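Local structure of type II restriction enzyme NgoMIV (Neisseria gonorrhoeae, 1FIU) at residues Y258-A261 against L262-F265; E201-N204 against L205-R209; E152-R155 against N156-V160. The protein recognises the double-stranded DNA sequence 5'-GCCGGC-3' and, as a magnesium-dependent homotetramer, cleaves it after the first G. All coordinates share one frame; numbering follows the deposited sequence.

Contact 1. Residues Y258-A261 against L262-F265; sequences YEDA and LDLF
L262 leans back over the backbone that starts its own helix, and its side chain can be followed atom by atom. CB rests against two carbonyl oxygens of the preceding turn, 3.3 Å from Y258 O and 3.4 Å from E259 O. CG stays close to Y258 O as well, at 3.4 Å, while CD1 runs on to the carboxylate of E259, 3.6 Å from OE1. The glutamate reaches that methyl because its chain folds at chi2 (-60°), which swings OE1 around toward the leucine; the two side chains cross obliquely, an apolar branch beside a carboxylate oxygen and no polar bond between them.

Underneath runs the first turn of a regular alpha helix. Y258 is the N-cap residue, and Y258 O accepts L262 N at 2.9 Å. E259 O, D260 O and A261 O take the amides of D263, L264 and F265 in the same i to i+4 pattern.

Acidic side chains are common in the first turn, where the amide-rich helix start would favour negative charge; E259 and D260 hold those places. D263, one turn on, is probably less favourably set, its CG lying against E259 O. D260 OD1 and D263 OD2 also come within 4.5 Å of each other, a like-charge approach that is tolerable at an exposed surface.

The apolar residues take the sides that face protein. Helix 259-270 follows helix 246-256 closely in the chain, and L262 rests on its L253, as does A261, whose small side chain is consistent with close helix packing, while F265 touches L246 and E250. L264 touches S229 of helix 225-232, and Y258 packs on helix 38-50, where its hydroxyl is hydrogen-bonded to N42.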
loop_
_atom_site.group_PDB
_atom_site.type_symbol
_atom_site.label_atom_id
_atom_site.label_comp_id
_atom_site.label_asym_id
_atom_site.label_seq_id
_atom_site.Cartn_x
_atom_site.Cartn_y
_atom_site.Cartn_z
ATOM N N TYR I 258 -21.936 -21.894 -20.817
ATOM C CA TYR I 258 -20.504 -21.910 -20.499
ATOM C C TYR I 258 -20.508 -21.738 -18.981
ATOM O O TYR I 258 -20.366 -20.631 -18.455
ATOM C CB TYR I 258 -19.770 -20.729 -21.143
ATOM C CG TYR I 258 -19.517 -20.841 -22.634
ATOM C CD1 TYR I 258 -18.928 -19.783 -23.325
ATOM C CD2 TYR I 258 -19.821 -22.005 -23.345
ATOM C CE1 TYR I 258 -18.639 -19.867 -24.677
ATOM C CE2 TYR I 258 -19.530 -22.104 -24.719
ATOM C CZ TYR I 258 -18.934 -21.027 -25.368
ATOM O OH TYR I 258 -18.588 -21.099 -26.699
ATOM N N GLU I 259 -20.694 -22.851 -18.284
ATOM C CA GLU I 259 -20.797 -22.868 -16.836
ATOM C C GLU I 259 -19.683 -22.216 -16.020
ATOM O O GLU I 259 -19.978 -21.492 -15.071
ATOM C CB GLU I 259 -20.994 -24.306 -16.360
ATOM C CG GLU I 259 -22.189 -25.011 -17.009
ATOM C CD GLU I 259 -23.513 -24.319 -16.734
ATOM O OE1 GLU I 259 -23.531 -23.338 -15.954
ATOM O OE2 GLU I 259 -24.543 -24.763 -17.294
ATOM N N ASP I 260 -18.422 -22.486 -16.348
ATOM C CA ASP I 260 -17.336 -21.884 -15.579
ATOM C C ASP I 260 -17.329 -20.362 -15.787
ATOM O O ASP I 260 -17.237 -19.586 -14.816
ATOM C CB ASP I 260 -15.984 -22.487 -15.972
ATOM C CG ASP I 260 -15.786 -23.910 -15.413
ATOM O OD1 ASP I 260 -16.666 -24.406 -14.665
ATOM O OD2 ASP I 260 -14.744 -24.529 -15.719
ATOM N N ALA I 261 -17.433 -19.933 -17.043
ATOM C CA ALA I 261 -17.440 -18.495 -17.327
ATOM C C ALA I 261 -18.637 -17.846 -16.631
ATOM O O ALA I 261 -18.549 -16.723 -16.128
ATOM C CB ALA I 261 -17.486 -18.245 -18.829
ATOM N N LEU I 262 -19.763 -18.554 -16.593
ATOM C CA LEU I 262 -20.954 -18.049 -15.931
ATOM C C LEU I 262 -20.684 -17.869 -14.438
ATOM O O LEU I 262 -21.049 -16.853 -13.850
ATOM C CB LEU I 262 -22.110 -19.029 -16.106
ATOM C CG LEU I 262 -23.023 -18.825 -17.294
ATOM C CD1 LEU I 262 -23.980 -20.017 -17.389
ATOM C CD2 LEU I 262 -23.792 -17.525 -17.121
ATOM N N ASP I 263 -20.079 -18.886 -13.830
ATOM C CA ASP I 263 -19.743 -18.845 -12.416
ATOM C C ASP I 263 -18.852 -17.637 -12.118
ATOM O O ASP I 263 -19.062 -16.934 -11.126
ATOM C CB ASP I 263 -19.010 -20.125 -11.996
ATOM C CG ASP I 263 -19.934 -21.334 -11.934
ATOM O OD1 ASP I 263 -21.156 -21.147 -12.083
ATOM O OD2 ASP I 263 -19.440 -22.460 -11.722
ATOM N N LEU I 264 -17.871 -17.403 -12.982
ATOM C CA LEU I 264 -16.933 -16.301 -12.775
ATOM C C LEU I 264 -17.640 -14.966 -12.974
ATOM O O LEU I 264 -17.428 -14.016 -12.197
ATOM C CB LEU I 264 -15.727 -16.463 -13.707
ATOM C CG LEU I 264 -14.591 -15.433 -13.551
ATOM C CD1 LEU I 264 -14.204 -15.271 -12.055
ATOM C CD2 LEU I 264 -13.395 -15.883 -14.371
ATOM N N PHE I 265 -18.492 -14.897 -13.994
ATOM C CA PHE I 265 -19.279 -13.702 -14.270
ATOM C C PHE I 265 -20.094 -13.331 -13.023
ATOM O O PHE I 265 -20.090 -12.177 -12.602
ATOM C CB PHE I 265 -20.248 -13.957 -15.440
ATOM C CG PHE I 265 -21.203 -12.831 -15.710
ATOM C CD1 PHE I 265 -20.869 -11.808 -16.612
ATOM C CD2 PHE I 265 -22.463 -12.809 -15.110
ATOM C CE1 PHE I 265 -21.784 -10.794 -16.913
ATOM C CE2 PHE I 265 -23.380 -11.809 -15.402
ATOM C CZ PHE I 265 -23.040 -10.786 -16.319
#

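Contact 2. Residues E201-N204 against L205-R209; sequences EGLN and LVRNR
Helix 197-208 is the connecting helix of a beta-alpha-beta unit between strands 179-187 and 215-220, and in its last turns N208 folds back on N204. N204 O accepts two donors from this one residue: the backbone N of N208 at 3.1 Å and its side-chain ND2 at 3.0 Å. ND2 meets it well off the C=O direction (126°). With CG anti to its own carbonyl carbon (chi1 -67°), the N208 amide is turned back along the helix toward N204. Asparagine suits the place because its short side chain carries an N-H that reaches a main-chain carbonyl one turn back.

The residue before, R207, lays its aliphatic part over L203 O, CG lying 3.2 Å from that oxygen, while its own backbone N makes a straight bond to the same atom (2.8 Å, 169°). The chain then runs extended to a guanidinium whose NH1 forms a salt bridge with E237 of the third subunit.

The unit is part of the PD-(D/E)XK nuclease fold, and E201, on this helix, has its side chain about 4 Å from a bound magnesium ion and about 5 Å from that of D140, a magnesium ligand. G202 has no side chain to accommodate; G202 O accepts the bond from V206 N, and V206 CG2 sits 3.3 Å from G202 O. V206 meets V206 of the second subunit, as L203 meets L203 of the third, apolar residues fitting such self-contacts. R209, in the loop that follows, turns NH1 back to V206 O at 2.9 Å, and its NH2 forms a salt bridge with D239 of the second subunit.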
loop_
_atom_site.group_PDB
_atom_site.type_symbol
_atom_site.label_atom_id
_atom_site.label_comp_id
_atom_site.label_asym_id
_atom_site.label_seq_id
_atom_site.Cartn_x
_atom_site.Cartn_y
_atom_site.Cartn_z
ATOM N N GLU I 201 -1.748 2.579 -11.895
ATOM C CA GLU I 201 -2.213 3.960 -12.005
ATOM C C GLU I 201 -3.157 4.258 -10.839
ATOM O O GLU I 201 -3.086 5.339 -10.242
ATOM C CB GLU I 201 -2.854 4.189 -13.389
ATOM C CG GLU I 201 -1.746 4.386 -14.446
ATOM C CD GLU I 201 -2.239 4.512 -15.897
ATOM O OE1 GLU I 201 -3.202 5.277 -16.144
ATOM O OE2 GLU I 201 -1.636 3.857 -16.787
ATOM N N GLY I 202 -4.017 3.306 -10.485
ATOM C CA GLY I 202 -4.913 3.511 -9.352
ATOM C C GLY I 202 -4.131 3.704 -8.062
ATOM O O GLY I 202 -4.477 4.570 -7.254
ATOM N N LEU I 203 -3.060 2.931 -7.856
ATOM C CA LEU I 203 -2.277 3.082 -6.630
ATOM C C LEU I 203 -1.573 4.417 -6.568
ATOM O O LEU I 203 -1.406 4.977 -5.475
ATOM C CB LEU I 203 -1.271 1.939 -6.460
ATOM C CG LEU I 203 -1.999 0.692 -5.935
ATOM C CD1 LEU I 203 -1.140 -0.536 -6.137
ATOM C CD2 LEU I 203 -2.341 0.892 -4.452
ATOM N N ASN I 204 -1.147 4.938 -7.721
ATOM C CA ASN I 204 -0.505 6.247 -7.721
ATOM C C ASN I 204 -1.517 7.327 -7.320
ATOM O O ASN I 204 -1.187 8.271 -6.595
ATOM C CB ASN I 204 0.077 6.559 -9.092
ATOM C CG ASN I 204 1.432 5.880 -9.309
ATOM O OD1 ASN I 204 2.193 5.691 -8.356
ATOM N ND2 ASN I 204 1.743 5.532 -10.555
ATOM N N LEU I 205 -2.760 7.203 -7.782
ATOM C CA LEU I 205 -3.785 8.181 -7.424
ATOM C C LEU I 205 -4.072 8.087 -5.914
ATOM O O LEU I 205 -4.313 9.098 -5.233
ATOM C CB LEU I 205 -5.075 7.898 -8.218
ATOM C CG LEU I 205 -4.989 8.231 -9.714
ATOM C CD1 LEU I 205 -6.295 7.804 -10.390
ATOM C CD2 LEU I 205 -4.733 9.732 -9.870
ATOM N N VAL I 206 -4.055 6.860 -5.388
ATOM C CA VAL I 206 -4.285 6.680 -3.959
ATOM C C VAL I 206 -3.159 7.277 -3.115
ATOM O O VAL I 206 -3.397 8.084 -2.191
ATOM C CB VAL I 206 -4.375 5.166 -3.581
ATOM C CG1 VAL I 206 -4.326 4.994 -2.051
ATOM C CG2 VAL I 206 -5.641 4.560 -4.154
ATOM N N ARG I 207 -1.934 6.869 -3.440
ATOM C CA ARG I 207 -0.758 7.271 -2.676
ATOM C C ARG I 207 -0.385 8.733 -2.663
ATOM O O ARG I 207 0.204 9.209 -1.687
ATOM C CB ARG I 207 0.463 6.471 -3.150
ATOM C CG ARG I 207 0.356 4.994 -2.805
ATOM C CD ARG I 207 1.498 4.170 -3.386
ATOM N NE ARG I 207 1.389 2.785 -2.927
ATOM C CZ ARG I 207 2.099 1.767 -3.405
ATOM N NH1 ARG I 207 2.985 1.969 -4.371
ATOM N NH2 ARG I 207 1.909 0.542 -2.921
ATOM N N ASN I 208 -0.733 9.450 -3.719
ATOM C CA ASN I 208 -0.306 10.853 -3.840
ATOM C C ASN I 208 -1.365 11.925 -3.630
ATOM O O ASN I 208 -1.091 13.118 -3.796
ATOM C CB ASN I 208 0.350 11.042 -5.221
ATOM C CG ASN I 208 1.645 10.282 -5.330
ATOM O OD1 ASN I 208 2.629 10.646 -4.689
ATOM N ND2 ASN I 208 1.645 9.189 -6.090
ATOM N N ARG I 209 -2.575 11.527 -3.266
ATOM C CA ARG I 209 -3.649 12.506 -3.132
ATOM C C ARG I 209 -3.619 13.414 -1.916
ATOM O O ARG I 209 -3.135 13.040 -0.846
ATOM C CB ARG I 209 -5.012 11.808 -3.080
ATOM C CG ARG I 209 -5.287 11.151 -1.709
ATOM C CD ARG I 209 -6.594 10.331 -1.712
ATOM N NE ARG I 209 -6.983 9.945 -0.354
ATOM C CZ ARG I 209 -6.475 8.920 0.338
ATOM N NH1 ARG I 209 -5.543 8.121 -0.183
ATOM N NH2 ARG I 209 -6.903 8.691 1.590
#

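Contact 3. Residues E152-R155 against N156-V160; sequences EINR and NEFLV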
loop_
_atom_site.group_PDB
_atom_site.type_symbol
_atom_site.label_atom_id
_atom_site.label_comp_id
_atom_site.label_asym_id
_atom_site.label_seq_id
_atom_site.Cartn_x
_atom_site.Cartn_y
_atom_site.Cartn_z
ATOM N N GLU I 152 -22.866 31.038 -4.668
ATOM C CA GLU I 152 -23.493 29.738 -4.905
ATOM C C GLU I 152 -23.562 29.011 -3.551
ATOM O O GLU I 152 -24.594 28.420 -3.183
ATOM C CB GLU I 152 -22.670 28.918 -5.916
ATOM C CG GLU I 152 -23.125 27.462 -6.098
ATOM C CD GLU I 152 -24.584 27.337 -6.465
ATOM O OE1 GLU I 152 -25.159 28.322 -7.004
ATOM O OE2 GLU I 152 -25.167 26.246 -6.224
ATOM N N ILE I 153 -22.465 29.054 -2.814
ATOM C CA ILE I 153 -22.446 28.431 -1.488
ATOM C C ILE I 153 -23.529 29.096 -0.650
ATOM O O ILE I 153 -24.274 28.434 0.079
ATOM C CB ILE I 153 -21.049 28.606 -0.806
ATOM C CG1 ILE I 153 -20.030 27.718 -1.539
ATOM C CG2 ILE I 153 -21.103 28.180 0.709
ATOM C CD1 ILE I 153 -18.572 28.001 -1.194
ATOM N N ASN I 154 -23.646 30.418 -0.786
ATOM C CA ASN I 154 -24.610 31.187 -0.011
ATOM C C ASN I 154 -25.964 31.352 -0.688
ATOM O O ASN I 154 -26.776 32.183 -0.279
ATOM C CB ASN I 154 -24.048 32.595 0.257
ATOM C CG ASN I 154 -22.838 32.598 1.171
ATOM O OD1 ASN I 154 -22.666 31.709 2.017
ATOM N ND2 ASN I 154 -21.997 33.633 1.033
ATOM N N ARG I 155 -26.243 30.537 -1.705
ATOM C CA ARG I 155 -27.482 30.724 -2.454
ATOM C C ARG I 155 -28.749 30.862 -1.622
ATOM O O ARG I 155 -29.595 31.736 -1.894
ATOM C CB ARG I 155 -27.636 29.600 -3.482
ATOM C CG ARG I 155 -28.868 29.734 -4.351
ATOM C CD ARG I 155 -28.509 29.485 -5.805
ATOM N NE ARG I 155 -27.947 28.159 -6.046
ATOM C CZ ARG I 155 -28.625 27.017 -6.003
ATOM N NH1 ARG I 155 -29.924 27.007 -5.721
ATOM N NH2 ARG I 155 -27.994 25.875 -6.259
ATOM N N ASN I 156 -28.890 30.041 -0.581
ATOM C CA ASN I 156 -30.087 30.104 0.239
ATOM C C ASN I 156 -29.932 30.809 1.593
ATOM O O ASN I 156 -30.897 31.358 2.135
ATOM C CB ASN I 156 -30.644 28.677 0.456
ATOM C CG ASN I 156 -30.971 27.962 -0.867
ATOM O OD1 ASN I 156 -31.524 28.563 -1.792
ATOM N ND2 ASN I 156 -30.635 26.669 -0.951
ATOM N N GLU I 157 -28.717 30.806 2.135
ATOM C CA GLU I 157 -28.442 31.373 3.443
ATOM C C GLU I 157 -27.023 31.924 3.436
ATOM O O GLU I 157 -26.179 31.460 2.677
ATOM C CB GLU I 157 -28.503 30.282 4.518
ATOM C CG GLU I 157 -29.749 29.433 4.557
ATOM C CD GLU I 157 -29.637 28.318 5.584
ATOM O OE1 GLU I 157 -29.975 28.551 6.768
ATOM O OE2 GLU I 157 -29.183 27.208 5.212
ATOM N N PHE I 158 -26.765 32.898 4.304
ATOM C CA PHE I 158 -25.445 33.502 4.423
ATOM C C PHE I 158 -24.550 32.547 5.240
ATOM O O PHE I 158 -24.492 32.642 6.460
ATOM C CB PHE I 158 -25.555 34.854 5.145
ATOM C CG PHE I 158 -24.237 35.566 5.337
ATOM C CD1 PHE I 158 -23.238 35.511 4.374
ATOM C CD2 PHE I 158 -24.014 36.328 6.491
ATOM C CE1 PHE I 158 -22.025 36.206 4.543
ATOM C CE2 PHE I 158 -22.794 37.024 6.665
ATOM C CZ PHE I 158 -21.812 36.956 5.690
ATOM N N LEU I 159 -23.866 31.642 4.544
ATOM C CA LEU I 159 -23.012 30.630 5.180
ATOM C C LEU I 159 -21.548 31.021 5.361
ATOM O O LEU I 159 -20.951 30.712 6.393
ATOM C CB LEU I 159 -23.071 29.316 4.385
ATOM C CG LEU I 159 -24.440 28.678 4.112
ATOM C CD1 LEU I 159 -24.235 27.322 3.402
ATOM C CD2 LEU I 159 -25.205 28.491 5.421
ATOM N N VAL I 160 -20.961 31.674 4.366
ATOM C CA VAL I 160 -19.557 32.052 4.453
ATOM C C VAL I 160 -19.224 33.465 3.942
ATOM O O VAL I 160 -19.960 34.049 3.137
ATOM C CB VAL I 160 -18.644 31.074 3.626
ATOM C CG1 VAL I 160 -18.843 29.612 4.101
ATOM C CG2 VAL I 160 -18.951 31.203 2.101
HETATM O O HOH W 1 -27.052 28.665 1.069
HETATM O O HOH W 2 -32.237 28.347 -4.327
#
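The amide of N154 is set against the backbone of L159 and V160 and bonds to it through both ends, carried there by CG lying anti to the carbonyl carbon (chi1 -67°). OD1 takes V160 N at 2.9 Å in the carbonyl plane, on a lone pair, while L159 N (2.8 Å) approaches it from above that plane. ND2 returns a bond to V160 O at 3.0 Å, so the three bonds fix the group's rotation. Asparagine suits the place because one short amide supplies both acceptor and donor. ND2 also lies at the edge of the ring of F158, the centre of an inverse gamma turn.

R155 and N156 run side by side, linked by a water that accepts a weak bond from R155 NH1 and donates to N156 OD1. The guanidinium grips E152 side-on, R155 NE to E152 OE1 and R155 NH2 to E152 OE2 (2.9 Å), together a two-nitrogen salt bridge. I153 crosses V160 at about a right angle, CG2 to CG2 4.0 Å.

The turn follows short helix 150-153 and begins the long connection to strand 179-187. Here E157 forms a salt bridge with K83 of the second subunit, and V160 packs on its F5.

In the fold
From the N terminus, contact 3 comes first: it closes the turn that leaves helix 150-153, after strand 141-145 and before the long loop to strand 179-187. Contact 2 follows on helix 197-208, between the parallel strands 179-187 and 215-220, and contact 1 opens helix 259-270 between strands 240-243 and 274-276. The three are in series; none encloses or crosses another, and none touches another. Contacts 1 and 3 lie on opposite sides of the chain's centre, about 53 Å apart between centres. Contacts 2 and 3 both meet the second subunit, whereas contact 1 joins helices within its own chain.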